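Local coordinates for kappa-carrageenase (Pseudoalteromonas carrageenovora, PDB 1DYP), which hydrolyses internal beta-1,4 linkages between D-galactose 4-sulfate and 3,6-anhydro-D-galactose in kappa-carrageenan, through the family 16 glycoside hydrolase domain described here, at residues A[110-116]-A[141-147]; A[150-156]-A[178-184]; A[147-151]-A[185-189]; A[228-232]-A[258-262]. The protein carries 1 engineered substitution. All coordinates share one frame. Numbering follows the deposited sequence.

Interaction 1: A[110-116]-A[141-147]; sequences FPGVSPA and VELTQKS
Two hydrogen bonds anchor 141-147 to 110-116: Ser114 OG (chi1 t) donates to Leu143 O at 2.7 Å, and Leu143 N to Pro115 O at 2.9 Å, almost linearly (171°). Thr144 OG1, its chi1 at p, lies 2.9 Å from Val113 O. Where the segments diverge, a water bridges them, accepting from Gly112 N (2.8 Å) and donating to Thr144 O (2.7 Å). The strand register is antiparallel: Ala116 and Glu142 form a non-hydrogen-bonded pair with CA atoms 4.5 Å apart. This part of the family 16 jelly roll presents the catalytic proton donor, Glu142, while Gln145, three residues on, bonds Arg234, a residue important for substrate recognition. Thr144 takes left-handed backbone angles (38/50), turning the chain off the strand; Gly112 (148/-31) and the cis peptide before Pro111 bend the other segment. Packing follows: Pro115 CD meets Leu143 CB at 3.9 Å, and Phe110 (chi1 t) sets CD1 3.5 Å from Thr144 CB, its ring edge facing Lys146 O, 3.3 Å from CZ.

Interaction 2: A[150-156]-A[178-184]; sequences RESDHDL and NHNGYHL
From Arg150 to Leu156 the first segment runs antiparallel to 178-184, a pairing of strands 151-162 and 181-183 in the family 16 jelly roll that matches Arg150 with Leu184 through to Leu156 with Asn178; the axes of strands 151-153 and 181-183 approach to 4.7 Å at 150°. Arg150 O accepts from Leu184 N (2.7 Å), and Arg150 NH1 reaches a water (2.6 Å) that donates to Leu184 O; Arg150 CB sits over a face of the His183 ring. Glu151, a non-hydrogen-bonded partner of His183, brings OE1 within 4.0 Å of His183 CB. Ser152 and Tyr182 form the hydrogen-bonded pair: Ser152 N to Tyr182 O 2.8 Å, Tyr182 N to Ser152 O 2.9 Å. Ser152 OG (chi1 p) also bonds His154 NE2 (2.8 Å). Asp153 lies opposite Gly181, where a CB would clash with His179 NE2; Asp153 OD2 forms a salt bridge with Lys146. His154 N donates to Asn180 O and Asn180 ND2 to His154 O, both 2.9 Å. Asp155 OD1 accepts from His179 ND1 (2.6 Å) and Asn180 N (3.2 Å). Leu156 N donates to Asn178 O (2.9 Å), and Asn178 ND2 to Leu156 O (3.0 Å) and to Asn158. Backbone and side-chain bonds together carry the pairing beyond the regular bridges, and the His-carboxylate bond is consistent with holding Asp155 in place, its side chain about 4 Å from those of active-site Asp139 and Glu142.

Interaction 3: A[147-151]-A[185-189]; sequences SAVRE and PFDPR
No direct hydrogen bond joins 147-151 to 185-189; contact rests on van der Waals packing and one water. The apolar part centres on Val149 (chi1 p), which points toward the other loop: CG2 sits over one face of the Arg189 guanidinium, 3.4 Å from NE, and 4.1 Å from Asp187 OD1, while Val149 O lies 3.7 Å from Pro188 CG. Arg150, its chain extended after an m chi1, lays its guanidinium face against the backbone of the other segment, NE 3.6 Å from Asp187 N, with CG 3.4 Å from Phe186 O. Both segments are connecting loops at the surface of the jelly roll. The first makes a type I turn, Ala148 to Glu151, closed by Glu151 N to Ala148 O (3.1 Å); the second an Asx turn, Asp187 OD1 accepting from Arg189 N (2.8 Å). The charged interactions lie within 185-189: Arg189 NE to Asp187 OD1 (3.0 Å) and the salt bridge Arg189 NH2 to Asp187 OD2 (2.9 Å). A water that accepts from Arg150 NE (2.9 Å) donates to Asp187 OD2 (3.1 Å).

Interaction 4: A[228-232]-A[258-262]; sequences TLSQG and TSMEV
Sandwich folds are built by side chains filling the gap between facing strands, and here strands 228-232 and 258-262 face each other that way: their axes come no closer than 8.0 Å, run nearly antiparallel (162° between N-to-C directions), and no backbone bridge links them. Alternation sends Leu229 and Gln231 toward Met260 and Val262, while Ser230, Ser259 and Glu261 point away. Leu229, with chi1 m and chi2 t, presses CD1 to 3.9 Å from Val262 CG1 (chi1 t), and its CD2 stands 4.4 Å from Met260 CE. Met260, deposited as selenomethionine, adopts p, t, m, reaching across so that SE lies 3.3 Å from Ser230 O. Gln231 is extended through chi1 and chi2 (both t) and then turns at chi3 -81°, setting OE1 3.2 Å from Met260 CB and NE2 3.1 Å from Thr258 O, a weak hydrogen bond at 132°; NE2 also bonds Thr59 on strand 54-70. The contact is wholly buried in the jelly-roll interior. Ser259 O and Glu261 OE1 ligate separate cadmium ions. The facing side is chiefly apolar, with one amide bonded weakly across the gap, while the carboxylate of Glu261, pointing away, ligates cadmium in this crystal.

In the fold
The four contacts show how one beta sandwich varies its chemistry with depth. Interactions 1 and 4 are buried and share a sheet through neighbouring strands 113-120 and 225-233, yet interaction 1 joins strands edge to edge with hydrogen bonds, whereas interaction 4 bridges a gap largely with apolar side chains. Interaction 2, partly buried, is the richest in hydrogen bonds; Lys146 and Gln145 of interaction 1 both meet its Asp153, linking the two near the active site. Interaction 3, at the surface, relies on packing and water, overlaps interaction 2 at Arg150 and Glu151, and abuts interaction 1 where Phe110 packs on Val149 and Arg189.

Interaction 1: A[110-116]-A[141-147]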
loop_
_atom_site.group_PDB
_atom_site.type_symbol
_atom_site.label_atom_id
_atom_site.label_comp_id
_atom_site.label_asym_id
_atom_site.label_seq_id
_atom_site.Cartn_x
_atom_site.Cartn_y
_atom_site.Cartn_z
ATOM N N PHE A 110 -6.755 -14.574 8.360
ATOM C CA PHE A 110 -5.299 -14.623 8.369
ATOM C C PHE A 110 -4.845 -16.065 8.534
ATOM O O PHE A 110 -5.308 -16.766 9.432
ATOM C CB PHE A 110 -4.711 -13.802 9.515
ATOM C CG PHE A 110 -3.217 -13.932 9.635
ATOM C CD1 PHE A 110 -2.372 -13.264 8.752
ATOM C CD2 PHE A 110 -2.651 -14.761 10.605
ATOM C CE1 PHE A 110 -0.989 -13.417 8.829
ATOM C CE2 PHE A 110 -1.266 -14.923 10.690
ATOM C CZ PHE A 110 -0.433 -14.249 9.798
ATOM N N PRO A 111 -3.911 -16.521 7.688
ATOM C CA PRO A 111 -3.277 -15.760 6.607
ATOM C C PRO A 111 -4.084 -15.783 5.316
ATOM O O PRO A 111 -5.017 -16.578 5.166
ATOM C CB PRO A 111 -1.935 -16.460 6.448
ATOM C CG PRO A 111 -2.308 -17.899 6.685
ATOM C CD PRO A 111 -3.232 -17.815 7.885
ATOM N N GLY A 112 -3.722 -14.902 4.387
ATOM C CA GLY A 112 -4.413 -14.868 3.111
ATOM C C GLY A 112 -4.516 -13.504 2.459
ATOM O O GLY A 112 -4.540 -13.411 1.232
ATOM N N VAL A 113 -4.590 -12.445 3.263
ATOM C CA VAL A 113 -4.698 -11.094 2.715
ATOM C C VAL A 113 -3.851 -10.089 3.472
ATOM O O VAL A 113 -3.522 -10.285 4.646
ATOM C CB VAL A 113 -6.158 -10.576 2.723
ATOM C CG1 VAL A 113 -7.038 -11.492 1.882
ATOM C CG2 VAL A 113 -6.679 -10.481 4.151
ATOM N N SER A 114 -3.516 -8.997 2.792
ATOM C CA SER A 114 -2.706 -7.951 3.385
ATOM C C SER A 114 -3.243 -6.543 3.168
ATOM O O SER A 114 -3.130 -5.983 2.071
ATOM C CB SER A 114 -1.275 -8.021 2.848
ATOM O OG SER A 114 -0.489 -6.958 3.368
ATOM N N PRO A 115 -3.861 -5.965 4.208
ATOM C CA PRO A 115 -4.395 -4.604 4.118
ATOM C C PRO A 115 -3.162 -3.723 3.944
ATOM O O PRO A 115 -2.135 -3.954 4.592
ATOM C CB PRO A 115 -5.047 -4.394 5.480
ATOM C CG PRO A 115 -5.497 -5.769 5.853
ATOM C CD PRO A 115 -4.326 -6.632 5.436
ATOM N N ALA A 116 -3.254 -2.721 3.081
ATOM C CA ALA A 116 -2.112 -1.859 2.841
ATOM C C ALA A 116 -2.490 -0.397 2.681
ATOM O O ALA A 116 -3.531 -0.062 2.115
ATOM C CB ALA A 116 -1.363 -2.328 1.591
ATOM N N VAL A 141 2.084 1.081 5.748
ATOM C CA VAL A 141 1.932 -0.167 6.472
ATOM C C VAL A 141 1.367 -1.247 5.567
ATOM O O VAL A 141 0.570 -0.980 4.670
ATOM C CB VAL A 141 1.003 -0.040 7.716
ATOM C CG1 VAL A 141 -0.432 0.256 7.290
ATOM C CG2 VAL A 141 1.054 -1.333 8.522
ATOM N N GLU A 142 1.840 -2.465 5.790
ATOM C CA GLU A 142 1.356 -3.638 5.091
ATOM C C GLU A 142 1.120 -4.592 6.243
ATOM O O GLU A 142 2.055 -5.015 6.922
ATOM C CB GLU A 142 2.396 -4.176 4.117
ATOM C CG GLU A 142 2.343 -3.465 2.780
ATOM C CD GLU A 142 3.469 -3.866 1.869
ATOM O OE1 GLU A 142 4.618 -3.462 2.143
ATOM O OE2 GLU A 142 3.211 -4.592 0.888
ATOM N N LEU A 143 -0.148 -4.890 6.486
ATOM C CA LEU A 143 -0.524 -5.763 7.581
ATOM C C LEU A 143 -0.666 -7.219 7.188
ATOM O O LEU A 143 -0.849 -7.560 6.019
ATOM C CB LEU A 143 -1.853 -5.297 8.182
ATOM C CG LEU A 143 -1.883 -3.927 8.855
ATOM C CD1 LEU A 143 -3.323 -3.551 9.188
ATOM C CD2 LEU A 143 -1.031 -3.963 10.114
ATOM N N THR A 144 -0.568 -8.064 8.203
ATOM C CA THR A 144 -0.755 -9.495 8.077
ATOM C C THR A 144 -0.223 -10.189 6.823
ATOM O O THR A 144 -0.947 -10.941 6.177
ATOM C CB THR A 144 -2.267 -9.823 8.243
ATOM O OG1 THR A 144 -3.035 -9.130 7.246
ATOM C CG2 THR A 144 -2.748 -9.370 9.616
ATOM N N GLN A 145 1.039 -9.945 6.478
ATOM C CA GLN A 145 1.616 -10.615 5.319
ATOM C C GLN A 145 2.842 -11.432 5.717
ATOM O O GLN A 145 3.575 -11.927 4.864
ATOM C CB GLN A 145 1.978 -9.614 4.216
ATOM C CG GLN A 145 3.111 -8.660 4.544
ATOM C CD GLN A 145 3.592 -7.900 3.319
ATOM O OE1 GLN A 145 3.091 -8.102 2.209
ATOM N NE2 GLN A 145 4.574 -7.024 3.513
ATOM N N LYS A 146 3.062 -11.567 7.023
ATOM C CA LYS A 146 4.186 -12.349 7.530
ATOM C C LYS A 146 3.654 -13.583 8.262
ATOM O O LYS A 146 2.446 -13.826 8.276
ATOM C CB LYS A 146 5.061 -11.499 8.454
ATOM C CG LYS A 146 5.875 -10.409 7.742
ATOM C CD LYS A 146 6.975 -11.006 6.865
ATOM C CE LYS A 146 7.915 -9.930 6.313
ATOM N NZ LYS A 146 7.288 -9.100 5.254
ATOM N N SER A 147 4.544 -14.357 8.875
ATOM C CA SER A 147 4.136 -15.583 9.560
ATOM C C SER A 147 3.201 -15.379 10.751
ATOM O O SER A 147 2.274 -16.164 10.955
ATOM C CB SER A 147 5.372 -16.372 10.014
ATOM O OG SER A 147 6.003 -15.755 11.119
HETATM O O HOH W 1 -1.554 -13.212 4.793
#

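Interaction 2: A[150-156]-A[178-184]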
loop_
_atom_site.group_PDB
_atom_site.type_symbol
_atom_site.label_atom_id
_atom_site.label_comp_id
_atom_site.label_asym_id
_atom_site.label_seq_id
_atom_site.Cartn_x
_atom_site.Cartn_y
_atom_site.Cartn_z
ATOM N N ARG A 150 0.711 -10.445 14.244
ATOM C CA ARG A 150 1.106 -9.152 14.797
ATOM C C ARG A 150 2.351 -8.532 14.175
ATOM O O ARG A 150 2.783 -7.456 14.587
ATOM C CB ARG A 150 1.264 -9.249 16.318
ATOM C CG ARG A 150 -0.048 -9.557 17.016
ATOM C CD ARG A 150 0.025 -9.380 18.524
ATOM N NE ARG A 150 -1.277 -9.640 19.130
ATOM C CZ ARG A 150 -1.587 -9.376 20.395
ATOM N NH1 ARG A 150 -0.686 -8.839 21.206
ATOM N NH2 ARG A 150 -2.805 -9.646 20.848
ATOM N N GLU A 151 2.925 -9.196 13.180
ATOM C CA GLU A 151 4.104 -8.645 12.519
ATOM C C GLU A 151 3.635 -7.735 11.389
ATOM O O GLU A 151 2.921 -8.171 10.484
ATOM C CB GLU A 151 4.978 -9.762 11.947
ATOM C CG GLU A 151 6.290 -9.283 11.325
ATOM C CD GLU A 151 7.202 -8.593 12.330
ATOM O OE1 GLU A 151 7.099 -8.896 13.537
ATOM O OE2 GLU A 151 8.034 -7.759 11.914
ATOM N N SER A 152 4.024 -6.467 11.456
ATOM C CA SER A 152 3.643 -5.509 10.425
ATOM C C SER A 152 4.870 -5.022 9.671
ATOM O O SER A 152 5.980 -5.016 10.210
ATOM C CB SER A 152 2.913 -4.311 11.044
ATOM O OG SER A 152 3.719 -3.646 12.004
ATOM N N ASP A 153 4.670 -4.626 8.420
ATOM C CA ASP A 153 5.762 -4.115 7.602
ATOM C C ASP A 153 5.533 -2.647 7.242
ATOM O O ASP A 153 4.418 -2.227 6.957
ATOM C CB ASP A 153 5.902 -4.945 6.332
ATOM C CG ASP A 153 6.254 -6.374 6.629
ATOM O OD1 ASP A 153 7.262 -6.604 7.327
ATOM O OD2 ASP A 153 5.520 -7.263 6.168
ATOM N N HIS A 154 6.605 -1.864 7.269
ATOM C CA HIS A 154 6.561 -0.433 6.961
ATOM C C HIS A 154 7.773 -0.302 6.065
ATOM O O HIS A 154 8.857 0.088 6.500
ATOM C CB HIS A 154 6.697 0.333 8.275
ATOM C CG HIS A 154 5.749 -0.146 9.335
ATOM N ND1 HIS A 154 4.465 0.336 9.461
ATOM C CD2 HIS A 154 5.868 -1.119 10.269
ATOM C CE1 HIS A 154 3.830 -0.320 10.418
ATOM N NE2 HIS A 154 4.661 -1.211 10.922
ATOM N N ASP A 155 7.572 -0.678 4.806
ATOM C CA ASP A 155 8.644 -0.720 3.822
ATOM C C ASP A 155 8.718 0.345 2.726
ATOM O O ASP A 155 7.894 1.268 2.633
ATOM C CB ASP A 155 8.614 -2.085 3.140
ATOM C CG ASP A 155 8.758 -3.224 4.115
ATOM O OD1 ASP A 155 9.400 -3.008 5.165
ATOM O OD2 ASP A 155 8.244 -4.326 3.841
ATOM N N LEU A 156 9.728 0.175 1.878
ATOM C CA LEU A 156 9.997 1.045 0.740
ATOM C C LEU A 156 10.391 0.186 -0.458
ATOM O O LEU A 156 11.050 -0.842 -0.306
ATOM C CB LEU A 156 11.157 1.986 1.054
ATOM C CG LEU A 156 11.013 2.969 2.214
ATOM C CD1 LEU A 156 12.350 3.655 2.444
ATOM C CD2 LEU A 156 9.927 3.990 1.904
ATOM N N ASN A 178 15.418 -0.321 2.900
ATOM C CA ASN A 178 14.015 -0.480 2.527
ATOM C C ASN A 178 13.061 -1.228 3.457
ATOM O O ASN A 178 11.872 -1.320 3.153
ATOM C CB ASN A 178 13.943 -1.147 1.149
ATOM C CG ASN A 178 14.593 -0.319 0.056
ATOM O OD1 ASN A 178 15.712 0.170 0.209
ATOM N ND2 ASN A 178 13.897 -0.172 -1.064
ATOM N N HIS A 179 13.544 -1.760 4.573
ATOM C CA HIS A 179 12.649 -2.503 5.455
ATOM C C HIS A 179 12.592 -2.063 6.905
ATOM O O HIS A 179 13.614 -1.786 7.530
ATOM C CB HIS A 179 12.998 -4.000 5.416
ATOM C CG HIS A 179 12.165 -4.845 6.335
ATOM N ND1 HIS A 179 10.786 -4.857 6.290
ATOM C CD2 HIS A 179 12.517 -5.728 7.302
ATOM C CE1 HIS A 179 10.326 -5.712 7.187
ATOM N NE2 HIS A 179 11.354 -6.254 7.814
ATOM N N ASN A 180 11.370 -2.002 7.423
ATOM C CA ASN A 180 11.115 -1.684 8.824
ATOM C C ASN A 180 10.102 -2.724 9.266
ATOM O O ASN A 180 8.928 -2.635 8.912
ATOM C CB ASN A 180 10.487 -0.298 9.012
ATOM C CG ASN A 180 11.429 0.834 8.684
ATOM O OD1 ASN A 180 12.411 1.082 9.390
ATOM N ND2 ASN A 180 11.129 1.541 7.606
ATOM N N GLY A 181 10.560 -3.721 10.014
ATOM C CA GLY A 181 9.667 -4.755 10.505
ATOM C C GLY A 181 9.263 -4.375 11.911
ATOM O O GLY A 181 10.071 -3.828 12.661
ATOM N N TYR A 182 8.024 -4.663 12.285
ATOM C CA TYR A 182 7.550 -4.295 13.611
ATOM C C TYR A 182 6.610 -5.328 14.208
ATOM O O TYR A 182 5.776 -5.907 13.511
ATOM C CB TYR A 182 6.831 -2.947 13.525
ATOM C CG TYR A 182 6.301 -2.398 14.832
ATOM C CD1 TYR A 182 7.166 -2.050 15.870
ATOM C CD2 TYR A 182 4.939 -2.152 15.002
ATOM C CE1 TYR A 182 6.689 -1.463 17.039
ATOM C CE2 TYR A 182 4.450 -1.564 16.170
ATOM C CZ TYR A 182 5.331 -1.219 17.181
ATOM O OH TYR A 182 4.856 -0.602 18.314
ATOM N N HIS A 183 6.758 -5.562 15.505
ATOM C CA HIS A 183 5.883 -6.488 16.197
ATOM C C HIS A 183 4.842 -5.617 16.892
ATOM O O HIS A 183 5.141 -4.923 17.865
ATOM C CB HIS A 183 6.662 -7.318 17.218
ATOM C CG HIS A 183 5.813 -8.305 17.954
ATOM N ND1 HIS A 183 5.130 -7.984 19.107
ATOM C CD2 HIS A 183 5.482 -9.584 17.662
ATOM C CE1 HIS A 183 4.413 -9.024 19.494
ATOM N NE2 HIS A 183 4.608 -10.007 18.634
ATOM N N LEU A 184 3.623 -5.641 16.368
ATOM C CA LEU A 184 2.539 -4.839 16.919
ATOM C C LEU A 184 2.183 -5.255 18.340
ATOM O O LEU A 184 2.202 -6.438 18.677
ATOM C CB LEU A 184 1.295 -4.965 16.036
ATOM C CG LEU A 184 1.414 -4.500 14.582
ATOM C CD1 LEU A 184 0.236 -5.030 13.768
ATOM C CD2 LEU A 184 1.463 -2.983 14.537
HETATM O O HOH W 2 1.727 -7.922 20.877
#

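Interaction 3: A[147-151]-A[185-189]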
loop_
_atom_site.group_PDB
_atom_site.type_symbol
_atom_site.label_atom_id
_atom_site.label_comp_id
_atom_site.label_asym_id
_atom_site.label_seq_id
_atom_site.Cartn_x
_atom_site.Cartn_y
_atom_site.Cartn_z
ATOM N N SER A 147 4.544 -14.357 8.875
ATOM C CA SER A 147 4.136 -15.583 9.560
ATOM C C SER A 147 3.201 -15.379 10.751
ATOM O O SER A 147 2.274 -16.164 10.955
ATOM C CB SER A 147 5.372 -16.372 10.014
ATOM O OG SER A 147 6.003 -15.755 11.119
ATOM N N ALA A 148 3.450 -14.337 11.539
ATOM C CA ALA A 148 2.629 -14.045 12.712
ATOM C C ALA A 148 1.737 -12.844 12.431
ATOM O O ALA A 148 2.172 -11.858 11.838
ATOM C CB ALA A 148 3.514 -13.772 13.918
ATOM N N VAL A 149 0.488 -12.929 12.877
ATOM C CA VAL A 149 -0.479 -11.870 12.642
ATOM C C VAL A 149 -0.077 -10.492 13.174
ATOM O O VAL A 149 -0.468 -9.476 12.608
ATOM C CB VAL A 149 -1.860 -12.260 13.223
ATOM C CG1 VAL A 149 -1.830 -12.182 14.747
ATOM C CG2 VAL A 149 -2.944 -11.367 12.639
ATOM N N ARG A 150 0.711 -10.445 14.244
ATOM C CA ARG A 150 1.106 -9.152 14.797
ATOM C C ARG A 150 2.351 -8.532 14.175
ATOM O O ARG A 150 2.783 -7.456 14.587
ATOM C CB ARG A 150 1.264 -9.249 16.318
ATOM C CG ARG A 150 -0.048 -9.557 17.016
ATOM C CD ARG A 150 0.025 -9.380 18.524
ATOM N NE ARG A 150 -1.277 -9.640 19.130
ATOM C CZ ARG A 150 -1.587 -9.376 20.395
ATOM N NH1 ARG A 150 -0.686 -8.839 21.206
ATOM N NH2 ARG A 150 -2.805 -9.646 20.848
ATOM N N GLU A 151 2.925 -9.196 13.180
ATOM C CA GLU A 151 4.104 -8.645 12.519
ATOM C C GLU A 151 3.635 -7.735 11.389
ATOM O O GLU A 151 2.921 -8.171 10.484
ATOM C CB GLU A 151 4.978 -9.762 11.947
ATOM C CG GLU A 151 6.290 -9.283 11.325
ATOM C CD GLU A 151 7.202 -8.593 12.330
ATOM O OE1 GLU A 151 7.099 -8.896 13.537
ATOM O OE2 GLU A 151 8.034 -7.759 11.914
ATOM N N PRO A 185 1.866 -4.277 19.200
ATOM C CA PRO A 185 1.501 -4.586 20.585
ATOM C C PRO A 185 0.008 -4.891 20.691
ATOM O O PRO A 185 -0.584 -4.813 21.770
ATOM C CB PRO A 185 1.894 -3.315 21.329
ATOM C CG PRO A 185 1.584 -2.251 20.333
ATOM C CD PRO A 185 2.137 -2.836 19.040
ATOM N N PHE A 186 -0.587 -5.254 19.559
ATOM C CA PHE A 186 -2.010 -5.562 19.489
ATOM C C PHE A 186 -2.296 -6.357 18.221
ATOM O O PHE A 186 -1.443 -6.458 17.337
ATOM C CB PHE A 186 -2.817 -4.257 19.468
ATOM C CG PHE A 186 -2.418 -3.311 18.361
ATOM C CD1 PHE A 186 -2.854 -3.520 17.056
ATOM C CD2 PHE A 186 -1.585 -2.223 18.620
ATOM C CE1 PHE A 186 -2.468 -2.663 16.023
ATOM C CE2 PHE A 186 -1.193 -1.361 17.594
ATOM C CZ PHE A 186 -1.636 -1.581 16.293
ATOM N N ASP A 187 -3.492 -6.932 18.143
ATOM C CA ASP A 187 -3.898 -7.677 16.957
ATOM C C ASP A 187 -4.478 -6.601 16.044
ATOM O O ASP A 187 -5.467 -5.959 16.385
ATOM C CB ASP A 187 -4.982 -8.696 17.313
ATOM C CG ASP A 187 -5.319 -9.609 16.156
ATOM O OD1 ASP A 187 -5.414 -9.114 15.015
ATOM O OD2 ASP A 187 -5.496 -10.824 16.389
ATOM N N PRO A 188 -3.871 -6.386 14.867
ATOM C CA PRO A 188 -4.386 -5.354 13.960
ATOM C C PRO A 188 -5.782 -5.605 13.405
ATOM O O PRO A 188 -6.354 -4.737 12.754
ATOM C CB PRO A 188 -3.327 -5.300 12.867
ATOM C CG PRO A 188 -2.865 -6.717 12.790
ATOM C CD PRO A 188 -2.756 -7.126 14.249
ATOM N N ARG A 189 -6.328 -6.788 13.669
ATOM C CA ARG A 189 -7.661 -7.131 13.191
ATOM C C ARG A 189 -8.711 -6.713 14.215
ATOM O O ARG A 189 -9.911 -6.783 13.951
ATOM C CB ARG A 189 -7.757 -8.636 12.954
ATOM C CG ARG A 189 -6.756 -9.161 11.944
ATOM C CD ARG A 189 -6.794 -10.673 11.888
ATOM N NE ARG A 189 -6.345 -11.257 13.148
ATOM C CZ ARG A 189 -6.293 -12.562 13.382
ATOM N NH1 ARG A 189 -6.671 -13.420 12.444
ATOM N NH2 ARG A 189 -5.841 -13.009 14.546
HETATM O O HOH W 3 -3.100 -11.606 18.143
#

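Interaction 4: A[228-232]-A[258-262]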
loop_
_atom_site.group_PDB
_atom_site.type_symbol
_atom_site.label_atom_id
_atom_site.label_comp_id
_atom_site.label_asym_id
_atom_site.label_seq_id
_atom_site.Cartn_x
_atom_site.Cartn_y
_atom_site.Cartn_z
ATOM N N THR A 228 -2.552 5.420 -1.718
ATOM C CA THR A 228 -3.399 4.259 -1.933
ATOM C C THR A 228 -3.752 3.412 -0.714
ATOM O O THR A 228 -2.945 3.221 0.192
ATOM C CB THR A 228 -2.725 3.344 -2.980
ATOM O OG1 THR A 228 -2.287 4.142 -4.087
ATOM C CG2 THR A 228 -3.682 2.278 -3.483
ATOM N N LEU A 229 -4.984 2.918 -0.715
ATOM C CA LEU A 229 -5.486 2.020 0.317
ATOM C C LEU A 229 -5.931 0.812 -0.501
ATOM O O LEU A 229 -6.696 0.949 -1.456
ATOM C CB LEU A 229 -6.678 2.643 1.048
ATOM C CG LEU A 229 -6.329 3.814 1.973
ATOM C CD1 LEU A 229 -7.559 4.674 2.228
ATOM C CD2 LEU A 229 -5.756 3.271 3.274
ATOM N N SER A 230 -5.433 -0.370 -0.161
ATOM C CA SER A 230 -5.805 -1.550 -0.926
ATOM C C SER A 230 -5.544 -2.807 -0.134
ATOM O O SER A 230 -4.805 -2.790 0.842
ATOM C CB SER A 230 -5.000 -1.609 -2.228
ATOM O OG SER A 230 -3.612 -1.724 -1.956
ATOM N N GLN A 231 -6.162 -3.900 -0.556
ATOM C CA GLN A 231 -5.955 -5.169 0.118
ATOM C C GLN A 231 -5.473 -6.182 -0.907
ATOM O O GLN A 231 -6.152 -6.454 -1.898
ATOM C CB GLN A 231 -7.246 -5.642 0.785
ATOM C CG GLN A 231 -7.072 -6.926 1.571
ATOM C CD GLN A 231 -8.161 -7.125 2.597
ATOM O OE1 GLN A 231 -8.116 -6.548 3.686
ATOM N NE2 GLN A 231 -9.155 -7.934 2.254
ATOM N N GLY A 232 -4.285 -6.723 -0.673
ATOM C CA GLY A 232 -3.728 -7.691 -1.598
ATOM C C GLY A 232 -3.851 -9.119 -1.112
ATOM O O GLY A 232 -4.159 -9.370 0.049
ATOM N N THR A 258 -13.468 -11.187 2.935
ATOM C CA THR A 258 -12.834 -10.615 4.113
ATOM C C THR A 258 -12.495 -9.186 3.707
ATOM O O THR A 258 -12.122 -8.932 2.562
ATOM C CB THR A 258 -11.587 -11.422 4.535
ATOM O OG1 THR A 258 -11.168 -10.991 5.834
ATOM C CG2 THR A 258 -10.454 -11.248 3.539
ATOM N N SER A 259 -12.612 -8.253 4.644
ATOM C CA SER A 259 -12.358 -6.860 4.316
ATOM C C SER A 259 -11.634 -6.052 5.375
ATOM O O SER A 259 -11.756 -6.304 6.573
ATOM C CB SER A 259 -13.684 -6.174 4.006
ATOM O OG SER A 259 -14.570 -6.310 5.104
HETATM N N MSE A 260 -10.885 -5.062 4.905
HETATM C CA MSE A 260 -10.153 -4.171 5.777
HETATM C C MSE A 260 -11.071 -2.952 5.770
HETATM O O MSE A 260 -11.804 -2.725 4.800
HETATM C CB MSE A 260 -8.803 -3.798 5.159
HETATM C CG MSE A 260 -8.930 -3.009 3.862
HETATM SE SE MSE A 260 -7.243 -2.518 3.051
HETATM C CE MSE A 260 -6.824 -0.947 4.072
ATOM N N GLU A 261 -11.047 -2.179 6.847
ATOM C CA GLU A 261 -11.878 -0.988 6.924
ATOM C C GLU A 261 -11.010 0.220 7.237
ATOM O O GLU A 261 -10.080 0.135 8.041
ATOM C CB GLU A 261 -12.949 -1.147 8.002
ATOM C CG GLU A 261 -13.833 -2.370 7.830
ATOM C CD GLU A 261 -15.047 -2.334 8.733
ATOM O OE1 GLU A 261 -14.895 -1.961 9.915
ATOM O OE2 GLU A 261 -16.151 -2.682 8.264
ATOM N N VAL A 262 -11.316 1.339 6.591
ATOM C CA VAL A 262 -10.571 2.567 6.800
ATOM C C VAL A 262 -11.543 3.636 7.282
ATOM O O VAL A 262 -12.448 4.044 6.555
ATOM C CB VAL A 262 -9.904 3.048 5.495
ATOM C CG1 VAL A 262 -8.977 4.216 5.784
ATOM C CG2 VAL A 262 -9.141 1.901 4.853
#